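RNA-directed RNA polymerase (Infectious pancreatic necrosis virus, PDB 3ZED) probably catalyses template-directed RNA synthesis from ribonucleoside triphosphates for viral genome replication, existing both as free enzyme and covalently attached to the genomic RNA. Local coordinates at residues 194-199 against 711-716; 200-205 against 419-424; 334-339 against 473-478; 425-428 against 434-437; 443-448 against 727-732. All coordinates share one frame; numbering follows the deposited sequence.

Interaction 1. Residues 194-199 against 711-716; sequences NEQLAK and TAITSG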
# COMPACT_ATOMS: atom_id res chain seq x y z
N ASN B 194 2.62 17.28 -15.98
CA ASN B 194 1.79 16.93 -14.82
C ASN B 194 0.32 16.83 -15.23
O ASN B 194 -0.36 15.90 -14.82
CB ASN B 194 1.95 17.95 -13.71
CG ASN B 194 3.23 17.81 -12.92
OD1 ASN B 194 3.73 16.71 -12.68
ND2 ASN B 194 3.77 18.93 -12.47
N GLU B 195 -0.14 17.76 -16.09
CA GLU B 195 -1.52 17.81 -16.57
C GLU B 195 -1.86 16.62 -17.47
O GLU B 195 -2.95 16.07 -17.33
CB GLU B 195 -1.83 19.15 -17.27
CG GLU B 195 -3.29 19.36 -17.65
CD GLU B 195 -4.35 19.28 -16.56
OE1 GLU B 195 -4.01 19.42 -15.36
OE2 GLU B 195 -5.53 19.10 -16.93
N GLN B 196 -0.94 16.19 -18.34
CA GLN B 196 -1.16 15.02 -19.20
C GLN B 196 -1.31 13.75 -18.35
O GLN B 196 -2.21 12.94 -18.63
CB GLN B 196 -0.04 14.86 -20.22
CG GLN B 196 -0.15 15.85 -21.37
CD GLN B 196 1.03 15.83 -22.30
OE1 GLN B 196 2.17 15.49 -21.91
NE2 GLN B 196 0.80 16.25 -23.54
N LEU B 197 -0.49 13.61 -17.29
CA LEU B 197 -0.61 12.49 -16.36
C LEU B 197 -1.93 12.52 -15.60
O LEU B 197 -2.56 11.47 -15.44
CB LEU B 197 0.55 12.46 -15.37
CG LEU B 197 1.86 11.89 -15.88
CD1 LEU B 197 2.84 11.85 -14.77
CD2 LEU B 197 1.69 10.47 -16.43
N ALA B 198 -2.36 13.73 -15.17
CA ALA B 198 -3.63 13.95 -14.46
C ALA B 198 -4.82 13.50 -15.32
O ALA B 198 -5.75 12.89 -14.78
CB ALA B 198 -3.77 15.42 -14.10
N LYS B 199 -4.77 13.75 -16.64
CA LYS B 199 -5.81 13.34 -17.59
C LYS B 199 -5.87 11.81 -17.69
O LYS B 199 -6.96 11.25 -17.85
CB LYS B 199 -5.58 13.98 -18.98
CG LYS B 199 -5.74 15.51 -19.03
CD LYS B 199 -7.11 16.04 -18.56
CE LYS B 199 -8.23 15.71 -19.52
NZ LYS B 199 -9.54 16.22 -19.03
N THR B 711 -4.62 9.21 -27.27
CA THR B 711 -4.50 9.73 -28.63
C THR B 711 -4.38 11.27 -28.60
O THR B 711 -3.65 11.83 -29.41
CB THR B 711 -5.64 9.25 -29.53
OG1 THR B 711 -6.89 9.61 -28.94
CG2 THR B 711 -5.59 7.74 -29.76
N ALA B 712 -5.05 11.94 -27.62
CA ALA B 712 -4.97 13.39 -27.47
C ALA B 712 -3.57 13.79 -26.99
O ALA B 712 -2.97 14.69 -27.58
CB ALA B 712 -6.04 13.87 -26.50
N ILE B 713 -3.02 13.08 -25.97
CA ILE B 713 -1.69 13.35 -25.41
C ILE B 713 -0.62 13.18 -26.51
O ILE B 713 0.25 14.05 -26.65
CB ILE B 713 -1.43 12.48 -24.15
CG1 ILE B 713 -2.33 12.96 -22.99
CG2 ILE B 713 0.07 12.52 -23.75
CD1 ILE B 713 -2.50 12.01 -21.85
N THR B 714 -0.73 12.10 -27.32
CA THR B 714 0.17 11.80 -28.44
C THR B 714 0.24 12.99 -29.39
O THR B 714 1.32 13.33 -29.88
CB THR B 714 -0.29 10.51 -29.16
OG1 THR B 714 -0.17 9.42 -28.27
CG2 THR B 714 0.52 10.20 -30.42
N SER B 715 -0.91 13.63 -29.63
CA SER B 715 -1.01 14.78 -30.52
C SER B 715 -0.49 16.08 -29.85
O SER B 715 -0.36 17.07 -30.54
CB SER B 715 -2.45 14.95 -31.02
OG SER B 715 -3.24 15.74 -30.15
N GLY B 716 -0.17 16.04 -28.55
CA GLY B 716 0.36 17.19 -27.82
C GLY B 716 -0.64 17.97 -26.99
O GLY B 716 -0.32 19.07 -26.53
O HOH W 1 2.56 15.80 -25.52
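Gln-196 and Ile-713 carry almost the whole of this contact, in which helix 194-204 of the palm region meets the end of helix 706-714 in the C-terminal region, just where the second helix closes in a Schellman motif. The tight part is van der Waals packing of the isoleucine on the glutamine's shaft, amide and backbone. The long shaft of Gln-196 lies obliquely across the branched Ile-713 side chain, whose two arms do different work: the CG2 methyl packs against the amide carbon CD of Gln-196 at 3.7 Å, while CD1 at the end of the other arm presses on the backbone O of Gln-196 at 3.4 Å. A beta-branched residue suits this place because it can touch backbone and side chain together. Gln-196 stretches out beyond CG (chi2 173°), which lays its amide alongside Ile-713 CG2. OE1 accepts from Thr-193 N, just ahead of its own helix, and NE2 donates to Thr-717 O, just beyond the end of the other, so the buried amide is held at both ends.

The far side is loose. Thr-711, Thr-714 and Ser-715 are exposed, and Ser-715 OG turns back on its own helix to donate to Ala-712 O at 2.8 Å. Gly-716 has a positive phi of 99°, easy for a residue without a side chain, and its N bonds Ile-713 O at 2.8 Å as the chain leaves the helix. A water bridges the two segments: it accepts from Gln-196 NE2 at 2.7 Å and donates to Ile-713 O at 3.1 Å.

Interaction 2. Residues 200-205 against 419-424; sequences LLEQTL and MYYLLT. With K (potassium ion), chain L.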
# COMPACT_ATOMS: atom_id res chain seq x y z
N LEU B 200 -4.72 11.12 -17.57
CA LEU B 200 -4.67 9.65 -17.60
C LEU B 200 -5.24 9.12 -16.29
O LEU B 200 -6.09 8.23 -16.31
CB LEU B 200 -3.25 9.12 -17.82
CG LEU B 200 -2.57 9.40 -19.17
CD1 LEU B 200 -1.08 9.12 -19.08
CD2 LEU B 200 -3.19 8.58 -20.30
N LEU B 201 -4.83 9.72 -15.15
CA LEU B 201 -5.28 9.34 -13.81
C LEU B 201 -6.76 9.60 -13.63
O LEU B 201 -7.38 8.92 -12.84
CB LEU B 201 -4.46 10.04 -12.71
CG LEU B 201 -3.01 9.59 -12.59
CD1 LEU B 201 -2.19 10.61 -11.83
CD2 LEU B 201 -2.91 8.17 -11.96
N GLU B 202 -7.35 10.55 -14.38
CA GLU B 202 -8.80 10.78 -14.29
C GLU B 202 -9.55 9.51 -14.71
O GLU B 202 -10.64 9.24 -14.20
CB GLU B 202 -9.21 11.95 -15.17
CG GLU B 202 -8.94 13.32 -14.55
CD GLU B 202 -9.31 14.50 -15.43
OE1 GLU B 202 -9.71 14.29 -16.60
OE2 GLU B 202 -9.24 15.65 -14.94
N GLN B 203 -8.93 8.72 -15.60
CA GLN B 203 -9.45 7.46 -16.12
C GLN B 203 -9.00 6.23 -15.30
O GLN B 203 -9.86 5.39 -14.98
CB GLN B 203 -9.04 7.27 -17.60
CG GLN B 203 -9.42 8.41 -18.56
CD GLN B 203 -10.87 8.82 -18.44
OE1 GLN B 203 -11.78 7.98 -18.35
NE2 GLN B 203 -11.11 10.14 -18.42
N THR B 204 -7.68 6.09 -15.01
CA THR B 204 -7.10 4.92 -14.32
C THR B 204 -7.25 5.00 -12.80
O THR B 204 -7.23 3.97 -12.13
CB THR B 204 -5.64 4.74 -14.70
OG1 THR B 204 -4.90 5.83 -14.12
CG2 THR B 204 -5.43 4.71 -16.21
N LEU B 205 -7.37 6.21 -12.25
CA LEU B 205 -7.59 6.41 -10.81
C LEU B 205 -8.62 7.52 -10.59
O LEU B 205 -8.26 8.61 -10.13
CB LEU B 205 -6.29 6.67 -10.03
CG LEU B 205 -6.39 6.56 -8.50
CD1 LEU B 205 -6.28 5.13 -8.03
CD2 LEU B 205 -5.33 7.37 -7.86
N MET B 419 0.83 14.11 -6.35
CA MET B 419 0.47 15.26 -5.50
C MET B 419 -0.27 16.32 -6.32
O MET B 419 -1.25 16.90 -5.84
CB MET B 419 1.73 15.88 -4.83
CG MET B 419 2.20 15.09 -3.62
SD MET B 419 0.98 15.07 -2.28
CE MET B 419 2.05 14.71 -0.88
N TYR B 420 0.19 16.54 -7.58
CA TYR B 420 -0.47 17.47 -8.50
C TYR B 420 -1.92 17.01 -8.75
O TYR B 420 -2.84 17.82 -8.65
CB TYR B 420 0.33 17.55 -9.82
CG TYR B 420 -0.35 18.39 -10.88
CD1 TYR B 420 -0.13 19.76 -10.95
CD2 TYR B 420 -1.20 17.81 -11.82
CE1 TYR B 420 -0.78 20.55 -11.90
CE2 TYR B 420 -1.86 18.59 -12.77
CZ TYR B 420 -1.63 19.96 -12.81
OH TYR B 420 -2.26 20.73 -13.76
N TYR B 421 -2.11 15.72 -9.06
CA TYR B 421 -3.42 15.12 -9.33
C TYR B 421 -4.36 15.24 -8.12
O TYR B 421 -5.51 15.65 -8.28
CB TYR B 421 -3.27 13.66 -9.75
CG TYR B 421 -4.59 12.98 -10.04
CD1 TYR B 421 -5.38 13.37 -11.12
CD2 TYR B 421 -5.04 11.93 -9.25
CE1 TYR B 421 -6.60 12.76 -11.38
CE2 TYR B 421 -6.26 11.31 -9.50
CZ TYR B 421 -7.04 11.73 -10.56
OH TYR B 421 -8.23 11.11 -10.84
N LEU B 422 -3.87 14.94 -6.91
CA LEU B 422 -4.67 15.03 -5.68
C LEU B 422 -5.07 16.48 -5.36
O LEU B 422 -6.20 16.72 -4.97
CB LEU B 422 -3.91 14.43 -4.49
CG LEU B 422 -3.63 12.90 -4.50
CD1 LEU B 422 -2.79 12.51 -3.31
CD2 LEU B 422 -4.92 12.08 -4.45
N LEU B 423 -4.14 17.45 -5.53
CA LEU B 423 -4.42 18.85 -5.20
C LEU B 423 -5.28 19.55 -6.24
O LEU B 423 -6.01 20.46 -5.86
CB LEU B 423 -3.13 19.65 -4.96
CG LEU B 423 -2.70 19.81 -3.49
CD1 LEU B 423 -2.32 18.45 -2.86
CD2 LEU B 423 -1.54 20.79 -3.36
N THR B 424 -5.25 19.12 -7.51
CA THR B 424 -6.06 19.74 -8.56
C THR B 424 -7.45 19.07 -8.66
O THR B 424 -8.44 19.77 -8.77
CB THR B 424 -5.33 19.75 -9.93
OG1 THR B 424 -4.99 18.43 -10.33
CG2 THR B 424 -4.07 20.60 -9.93
K K L . -14.48 8.38 -18.69
O HOH W 2 -16.11 6.38 -17.73
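Tyr-421 reaches from helix 412-426 to Leu-201, Glu-202 and Leu-205 at the end of helix 194-204. Ahead of it, Met-419 packs on Phe-475, and the Tyr-420 hydroxyl pairs with Glu-195. Tyr-421 itself has its ring carbon CG trans to the backbone N (chi1 180°), which swings the ring out from its own helix over to Leu-201. Leu-201 CB sits over the centre of one face, 3.6 Å from the centroid, a CH-pi contact. Glu-202 CG meets the ring edge in its plane, at 4.0 Å from Tyr-421 CE1; its carboxylate goes on to Arg-425 and Lys-199. Tyrosine suits the site because the ring offers a flat face to Leu-201 while its hydroxyl donates to Leu-205 O at 2.6 Å, from above the carbonyl plane, just where the chain leaves the helix. Farther along, at a wider pi-type turn, Thr-424 OG1 bonds Tyr-420 O at 2.8 Å and Thr-424 CG2 lies over one face of the Tyr-420 ring, toward its rim. On helix 194-204, Gln-203 points away and binds potassium through OE1 at 2.8 Å, with Thr-698, Ser-701, Pro-702 and Lys-704 as further ligands. Helices 476-493 and 706-714 pack on Leu-200, and helix 724-732 covers Tyr-420, Leu-423 and Thr-424.

Interaction 3. Residues 334-339 against 473-478; sequences MVSTPV and NAFTFL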
# COMPACT_ATOMS: atom_id res chain seq x y z
N MET B 334 -2.76 13.16 5.66
CA MET B 334 -3.71 14.27 5.66
C MET B 334 -4.05 14.72 4.20
O MET B 334 -5.12 15.26 3.97
CB MET B 334 -3.16 15.45 6.47
CG MET B 334 -3.36 15.29 7.95
SD MET B 334 -2.47 16.53 8.93
CE MET B 334 -3.40 18.01 8.56
N VAL B 335 -3.15 14.47 3.24
CA VAL B 335 -3.36 14.84 1.83
C VAL B 335 -4.13 13.71 1.10
O VAL B 335 -5.09 13.97 0.37
CB VAL B 335 -2.01 15.18 1.11
CG1 VAL B 335 -2.23 15.57 -0.36
CG2 VAL B 335 -1.24 16.27 1.86
N SER B 336 -3.70 12.45 1.28
CA SER B 336 -4.27 11.32 0.54
C SER B 336 -5.58 10.75 1.09
O SER B 336 -6.51 10.56 0.31
CB SER B 336 -3.26 10.19 0.43
OG SER B 336 -2.76 9.82 1.70
N THR B 337 -5.66 10.43 2.40
CA THR B 337 -6.79 9.71 2.98
C THR B 337 -8.13 10.46 2.87
O THR B 337 -9.09 9.77 2.51
CB THR B 337 -6.50 9.18 4.39
OG1 THR B 337 -6.29 10.26 5.29
CG2 THR B 337 -5.28 8.26 4.44
N PRO B 338 -8.28 11.81 3.04
CA PRO B 338 -9.62 12.42 2.86
C PRO B 338 -10.14 12.29 1.42
O PRO B 338 -11.35 12.22 1.21
CB PRO B 338 -9.41 13.89 3.27
CG PRO B 338 -8.18 13.88 4.11
CD PRO B 338 -7.31 12.84 3.47
N VAL B 339 -9.22 12.20 0.43
CA VAL B 339 -9.57 12.02 -0.99
C VAL B 339 -9.94 10.54 -1.25
O VAL B 339 -10.99 10.26 -1.84
CB VAL B 339 -8.43 12.48 -1.94
CG1 VAL B 339 -8.70 12.06 -3.39
CG2 VAL B 339 -8.20 13.99 -1.84
N ASN B 473 5.30 3.48 2.87
CA ASN B 473 4.93 4.88 3.08
C ASN B 473 3.47 5.08 2.63
O ASN B 473 2.95 4.28 1.86
CB ASN B 473 5.92 5.85 2.38
CG ASN B 473 5.58 6.24 0.95
OD1 ASN B 473 4.77 7.13 0.69
ND2 ASN B 473 6.22 5.61 -0.01
N ALA B 474 2.81 6.14 3.13
CA ALA B 474 1.40 6.47 2.88
C ALA B 474 1.05 6.54 1.37
O ALA B 474 -0.08 6.24 1.00
CB ALA B 474 1.05 7.79 3.55
N PHE B 475 2.01 6.89 0.51
CA PHE B 475 1.76 7.01 -0.93
C PHE B 475 2.22 5.78 -1.74
O PHE B 475 2.21 5.85 -2.96
CB PHE B 475 2.44 8.29 -1.47
CG PHE B 475 1.58 9.55 -1.34
CD1 PHE B 475 1.08 9.94 -0.11
CD2 PHE B 475 1.27 10.31 -2.45
CE1 PHE B 475 0.26 11.08 0.01
CE2 PHE B 475 0.47 11.45 -2.34
CZ PHE B 475 -0.04 11.82 -1.11
N THR B 476 2.54 4.64 -1.07
CA THR B 476 3.04 3.45 -1.77
C THR B 476 2.08 3.02 -2.93
O THR B 476 2.51 2.96 -4.09
CB THR B 476 3.34 2.28 -0.80
OG1 THR B 476 4.34 2.69 0.14
CG2 THR B 476 3.84 1.02 -1.54
N PHE B 477 0.80 2.76 -2.60
CA PHE B 477 -0.22 2.35 -3.59
C PHE B 477 -0.35 3.38 -4.72
O PHE B 477 -0.35 3.00 -5.90
CB PHE B 477 -1.61 2.15 -2.91
CG PHE B 477 -2.74 1.91 -3.91
CD1 PHE B 477 -3.39 2.98 -4.52
CD2 PHE B 477 -3.13 0.62 -4.24
CE1 PHE B 477 -4.36 2.76 -5.50
CE2 PHE B 477 -4.11 0.40 -5.22
CZ PHE B 477 -4.71 1.47 -5.85
N LEU B 478 -0.53 4.67 -4.34
CA LEU B 478 -0.77 5.77 -5.29
C LEU B 478 0.38 5.95 -6.28
O LEU B 478 0.14 6.04 -7.48
CB LEU B 478 -1.04 7.11 -4.54
CG LEU B 478 -2.34 7.18 -3.74
CD1 LEU B 478 -2.40 8.42 -2.88
CD2 LEU B 478 -3.55 7.11 -4.65
O HOH W 3 -2.39 7.17 2.27
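Ser-336 and Phe-475 meet where CB of the serine lies 3.7 Å from ring atom CE1. The same CB touches Leu-478 CD1 at 3.9 Å, and Val-335 CG1 comes to the ring edge, near its plane, at 4.4 Å from Phe-475 CZ. Leu-478 CD1 covers one face of the ring toward its rim. A small serine suits this side of helix 326-340, since its short side chain lets the ring and the leucine close in.

One shell out, the serine hydroxyl sits between its backbone N and carbonyl carbon (chi1 54°), where a water 2.7 Å from Ser-336 OG donates to Ala-474 O at 2.8 Å. This water links the serine side chain to the backbone carbonyl of Ala-474 within an otherwise apolar contact. Helix 326-340 is kinked here, with Pro-338 unable to donate a backbone N-H. Helix 412-426 packs Met-415 and Leu-422 on the ring.

The ring is set in place by the turn before helix 476-493: Asn-473 OD1 takes the N-H of Phe-475 at 2.8 Å, and Thr-476 OG1 donates to Asn-473 O at 2.7 Å. An Asx turn overlapping a type I beta turn, with Phe-475 at the N-cap position, is a compact way to start a helix, here within the palm region.

Interaction 4. Residues 425-428 against 434-437; sequences RGWT and PRYN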
# COMPACT_ATOMS: atom_id res chain seq x y z
N ARG B 425 -7.52 17.73 -8.61
CA ARG B 425 -8.78 17.01 -8.78
C ARG B 425 -9.49 16.68 -7.45
O ARG B 425 -10.70 16.47 -7.46
CB ARG B 425 -8.57 15.71 -9.60
CG ARG B 425 -8.59 15.90 -11.13
CD ARG B 425 -7.42 16.71 -11.66
NE ARG B 425 -7.45 16.78 -13.12
CZ ARG B 425 -6.61 17.48 -13.87
NH1 ARG B 425 -5.63 18.18 -13.32
NH2 ARG B 425 -6.74 17.48 -15.19
N GLY B 426 -8.74 16.62 -6.35
CA GLY B 426 -9.31 16.29 -5.05
C GLY B 426 -9.56 17.52 -4.20
O GLY B 426 -10.71 17.91 -3.98
N TRP B 427 -8.46 18.17 -3.78
CA TRP B 427 -8.42 19.36 -2.92
C TRP B 427 -8.81 20.62 -3.68
O TRP B 427 -8.06 21.61 -3.71
CB TRP B 427 -7.02 19.47 -2.29
CG TRP B 427 -6.77 18.36 -1.32
CD1 TRP B 427 -6.01 17.25 -1.51
CD2 TRP B 427 -7.38 18.20 -0.03
NE1 TRP B 427 -6.06 16.44 -0.40
CE2 TRP B 427 -6.90 17.00 0.52
CE3 TRP B 427 -8.28 18.99 0.73
CZ2 TRP B 427 -7.29 16.54 1.79
CZ3 TRP B 427 -8.68 18.53 1.97
CH2 TRP B 427 -8.18 17.33 2.50
N THR B 428 -10.02 20.60 -4.27
CA THR B 428 -10.54 21.72 -5.04
C THR B 428 -12.02 21.97 -4.71
O THR B 428 -12.78 21.01 -4.60
CB THR B 428 -10.30 21.49 -6.57
OG1 THR B 428 -10.67 22.66 -7.29
CG2 THR B 428 -11.08 20.29 -7.12
N PRO B 434 -8.70 26.68 -4.49
CA PRO B 434 -8.00 25.59 -3.80
C PRO B 434 -8.44 25.34 -2.36
O PRO B 434 -8.70 26.28 -1.61
CB PRO B 434 -6.54 26.04 -3.85
CG PRO B 434 -6.60 27.52 -3.88
CD PRO B 434 -7.81 27.85 -4.69
N ARG B 435 -8.47 24.05 -1.96
CA ARG B 435 -8.80 23.60 -0.60
C ARG B 435 -7.47 23.38 0.15
O ARG B 435 -7.26 22.36 0.81
CB ARG B 435 -9.68 22.34 -0.62
CG ARG B 435 -11.12 22.62 -1.01
CD ARG B 435 -12.02 21.40 -0.92
NE ARG B 435 -12.22 20.98 0.47
CZ ARG B 435 -13.00 19.96 0.84
NH1 ARG B 435 -13.69 19.28 -0.06
NH2 ARG B 435 -13.08 19.61 2.12
N TYR B 436 -6.55 24.36 -0.01
CA TYR B 436 -5.22 24.39 0.57
C TYR B 436 -4.66 25.81 0.50
O TYR B 436 -5.13 26.63 -0.29
CB TYR B 436 -4.27 23.39 -0.13
CG TYR B 436 -4.16 23.55 -1.63
CD1 TYR B 436 -3.31 24.51 -2.19
CD2 TYR B 436 -4.90 22.75 -2.50
CE1 TYR B 436 -3.20 24.67 -3.57
CE2 TYR B 436 -4.80 22.91 -3.88
CZ TYR B 436 -3.95 23.87 -4.41
OH TYR B 436 -3.86 24.02 -5.77
N ASN B 437 -3.65 26.09 1.33
CA ASN B 437 -2.97 27.37 1.37
C ASN B 437 -1.53 27.20 0.81
O ASN B 437 -1.13 26.06 0.50
CB ASN B 437 -2.99 27.94 2.81
CG ASN B 437 -2.27 27.18 3.91
OD1 ASN B 437 -1.40 26.33 3.70
ND2 ASN B 437 -2.56 27.57 5.14
O HOH W 4 -14.68 20.04 -2.51
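Tyr-436 presents its ring edge to Trp-427, whose CB lies in the ring plane at 3.9 Å from Tyr-436 CD2. Over the centre of one face of that ring sits Pro-434 CB, 3.4 Å above it, a stiff apolar cover from two residues back. The indole of Trp-427 is met at its own edge, in plane, by Arg-435 CB, 3.9 Å from CE3, and the guanidinium beyond stands nearly upright to it, the planes 76° apart.

These groups close the short connection between helix 412-426 and helix 438-452, an inverse gamma turn centred on Trp-427 followed by a single beta bridge between Thr-428 and Pro-434. Across it Arg-435 N donates to Trp-427 O at 3.0 Å, fairly straight at 166° although it comes from well above the carbonyl plane.

Trp-427 suits its place because its flat indole packs at the connection while NE1 can still donate to Val-335 O, tying the connection to helix 326-340. Tyr-436 and Pro-434 pack on helices 724-732 and 740-752. Arg-435 leads out past Thr-428, bent at its third torsion (chi3 68°), to bring NE to Asp-216 in a salt bridge and its other nitrogens to Pro-210 O and Lys-211 O. A water finishes the set, accepting from Arg-435 NH1 at 2.7 Å and donating to Thr-428 O at 3.0 Å.

Interaction 5. Residues 443-448 against 727-732; sequences FAMNVA and RLLDQR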
# COMPACT_ATOMS: atom_id res chain seq x y z
N PHE B 443 4.55 21.99 1.13
CA PHE B 443 4.82 20.67 1.68
C PHE B 443 4.54 19.62 0.65
O PHE B 443 5.42 18.82 0.37
CB PHE B 443 4.00 20.40 2.96
CG PHE B 443 4.13 18.98 3.44
CD1 PHE B 443 5.34 18.50 3.94
CD2 PHE B 443 3.07 18.08 3.30
CE1 PHE B 443 5.49 17.16 4.33
CE2 PHE B 443 3.22 16.73 3.68
CZ PHE B 443 4.42 16.28 4.20
N ALA B 444 3.33 19.64 0.05
CA ALA B 444 2.90 18.60 -0.90
C ALA B 444 3.72 18.57 -2.18
O ALA B 444 4.15 17.48 -2.59
CB ALA B 444 1.43 18.78 -1.24
N MET B 445 3.97 19.73 -2.81
CA MET B 445 4.64 19.80 -4.10
C MET B 445 6.15 19.90 -4.04
O MET B 445 6.83 19.33 -4.89
CB MET B 445 4.13 21.00 -4.94
CG MET B 445 2.61 21.02 -5.18
SD MET B 445 1.85 19.46 -5.76
CE MET B 445 2.68 19.25 -7.32
N ASN B 446 6.67 20.66 -3.10
CA ASN B 446 8.08 20.98 -3.10
C ASN B 446 8.94 20.20 -2.13
O ASN B 446 10.15 20.16 -2.34
CB ASN B 446 8.26 22.49 -2.83
CG ASN B 446 7.49 23.39 -3.77
OD1 ASN B 446 6.51 24.00 -3.40
ND2 ASN B 446 7.94 23.51 -5.01
N VAL B 447 8.36 19.62 -1.06
CA VAL B 447 9.21 18.94 -0.07
C VAL B 447 8.84 17.46 0.11
O VAL B 447 9.74 16.62 0.06
CB VAL B 447 9.19 19.70 1.29
CG1 VAL B 447 9.95 18.96 2.39
CG2 VAL B 447 9.71 21.13 1.14
N ALA B 448 7.56 17.15 0.38
CA ALA B 448 7.09 15.79 0.68
C ALA B 448 7.63 14.70 -0.27
O ALA B 448 8.11 13.71 0.26
CB ALA B 448 5.57 15.74 0.73
N ARG B 727 -2.29 25.86 -13.03
CA ARG B 727 -1.08 26.34 -13.70
C ARG B 727 -0.04 26.78 -12.68
O ARG B 727 1.14 26.47 -12.86
CB ARG B 727 -1.42 27.48 -14.66
CG ARG B 727 -1.58 26.99 -16.08
CD ARG B 727 -1.58 28.13 -17.07
NE ARG B 727 -2.94 28.61 -17.27
CZ ARG B 727 -3.34 29.87 -17.21
NH1 ARG B 727 -2.47 30.84 -16.95
NH2 ARG B 727 -4.62 30.18 -17.40
N LEU B 728 -0.47 27.44 -11.58
CA LEU B 728 0.42 27.85 -10.49
C LEU B 728 1.05 26.64 -9.82
O LEU B 728 2.23 26.68 -9.49
CB LEU B 728 -0.35 28.70 -9.46
CG LEU B 728 -0.67 30.16 -9.82
CD1 LEU B 728 -1.42 30.82 -8.69
CD2 LEU B 728 0.59 30.97 -10.10
N LEU B 729 0.26 25.56 -9.64
CA LEU B 729 0.71 24.31 -9.02
C LEU B 729 1.70 23.58 -9.92
O LEU B 729 2.68 23.01 -9.42
CB LEU B 729 -0.49 23.40 -8.68
CG LEU B 729 -0.24 22.43 -7.54
CD1 LEU B 729 -0.31 23.16 -6.18
CD2 LEU B 729 -1.22 21.25 -7.61
N ASP B 730 1.48 23.61 -11.23
CA ASP B 730 2.42 23.04 -12.20
C ASP B 730 3.74 23.86 -12.23
O ASP B 730 4.81 23.27 -12.27
CB ASP B 730 1.79 22.98 -13.60
CG ASP B 730 2.60 22.17 -14.60
OD1 ASP B 730 3.09 21.07 -14.22
OD2 ASP B 730 2.72 22.62 -15.76
N GLN B 731 3.65 25.21 -12.17
CA GLN B 731 4.81 26.11 -12.17
C GLN B 731 5.67 25.86 -10.92
O GLN B 731 6.91 25.85 -11.01
CB GLN B 731 4.35 27.58 -12.24
CG GLN B 731 3.77 27.99 -13.59
CD GLN B 731 3.10 29.35 -13.58
OE1 GLN B 731 3.23 30.15 -12.65
NE2 GLN B 731 2.37 29.67 -14.64
N ARG B 732 4.99 25.58 -9.77
CA ARG B 732 5.55 25.27 -8.46
C ARG B 732 6.53 24.06 -8.53
O ARG B 732 7.50 24.02 -7.76
CB ARG B 732 4.39 24.98 -7.47
CG ARG B 732 4.80 24.77 -6.02
CD ARG B 732 3.60 24.70 -5.09
NE ARG B 732 3.03 26.01 -4.77
CZ ARG B 732 3.52 26.84 -3.84
NH1 ARG B 732 4.64 26.53 -3.19
NH2 ARG B 732 2.90 27.98 -3.58
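Asn-446 and Arg-732 supply the polar half of this contact. Arg-732 NH1 donates to Asn-446 OD1 at 3.2 Å; the bond is nearly straight (164°), and the oxygen lies in the guanidinium plane, at its edge. Returning the exchange, Asn-446 ND2 reaches Arg-732 O at 2.8 Å, but this bond is weak and strongly bent; the stronger partner of ND2 is Ser-781 OG. Asparagine suits the spot because one flat amide can accept from the arginine with its oxygen while its nitrogen serves two oxygens. The amide and guanidinium planes stand 62° apart. Arg-732 runs out straight at first, then turns sharply at its third torsion (chi3 -79°), which brings NH1 back to the amide.

The two helices, 438-452 and 724-732, run almost parallel and side by side, their axes 10.2 Å apart over these segments. The first is a helix of the palm region and the second belongs to the C-terminal region, so the contact packs a helix of that region side by side with a palm helix.

Apolar contacts come from Met-445, a flexible residue that can fold to fit its surroundings. Its CG touches Leu-729 CD1 at 3.8 Å, and its sulfur SD lies 4.0 Å from Leu-729 CD2, the two side chains crossing at about a right angle. The methylene part of the arginine joins them: Arg-732 CD packs on Met-445 CB at 3.7 Å.

Backbone bonding shapes the first helix too, for Ala-448 N donates to Phe-443 O at 2.7 Å across a wider, pi-type turn.

Interaction 1 is partly buried, with exposed residues on its outer side, whereas interactions 2 to 5 are buried. Interactions 1 and 2 use successive parts of helix 194-204; interactions 2 and 4 share helix 412-426, and its Arg-425 salt-bridges Glu-195 and Glu-202. Interactions 1 and 5 both join the palm region to the C-terminal region and touch through Asn-194 and Asp-730. The chemistry follows place: a glutamine-isoleucine pair at a helix end in interaction 1, an aromatic ring with a buried hydroxyl in interaction 2, mostly apolar packing in interaction 3, nearest the centre of the chain, a backbone bridge in interaction 4, and an amide-guanidinium pair in interaction 5. Waters bridge interactions 1, 3 and 4.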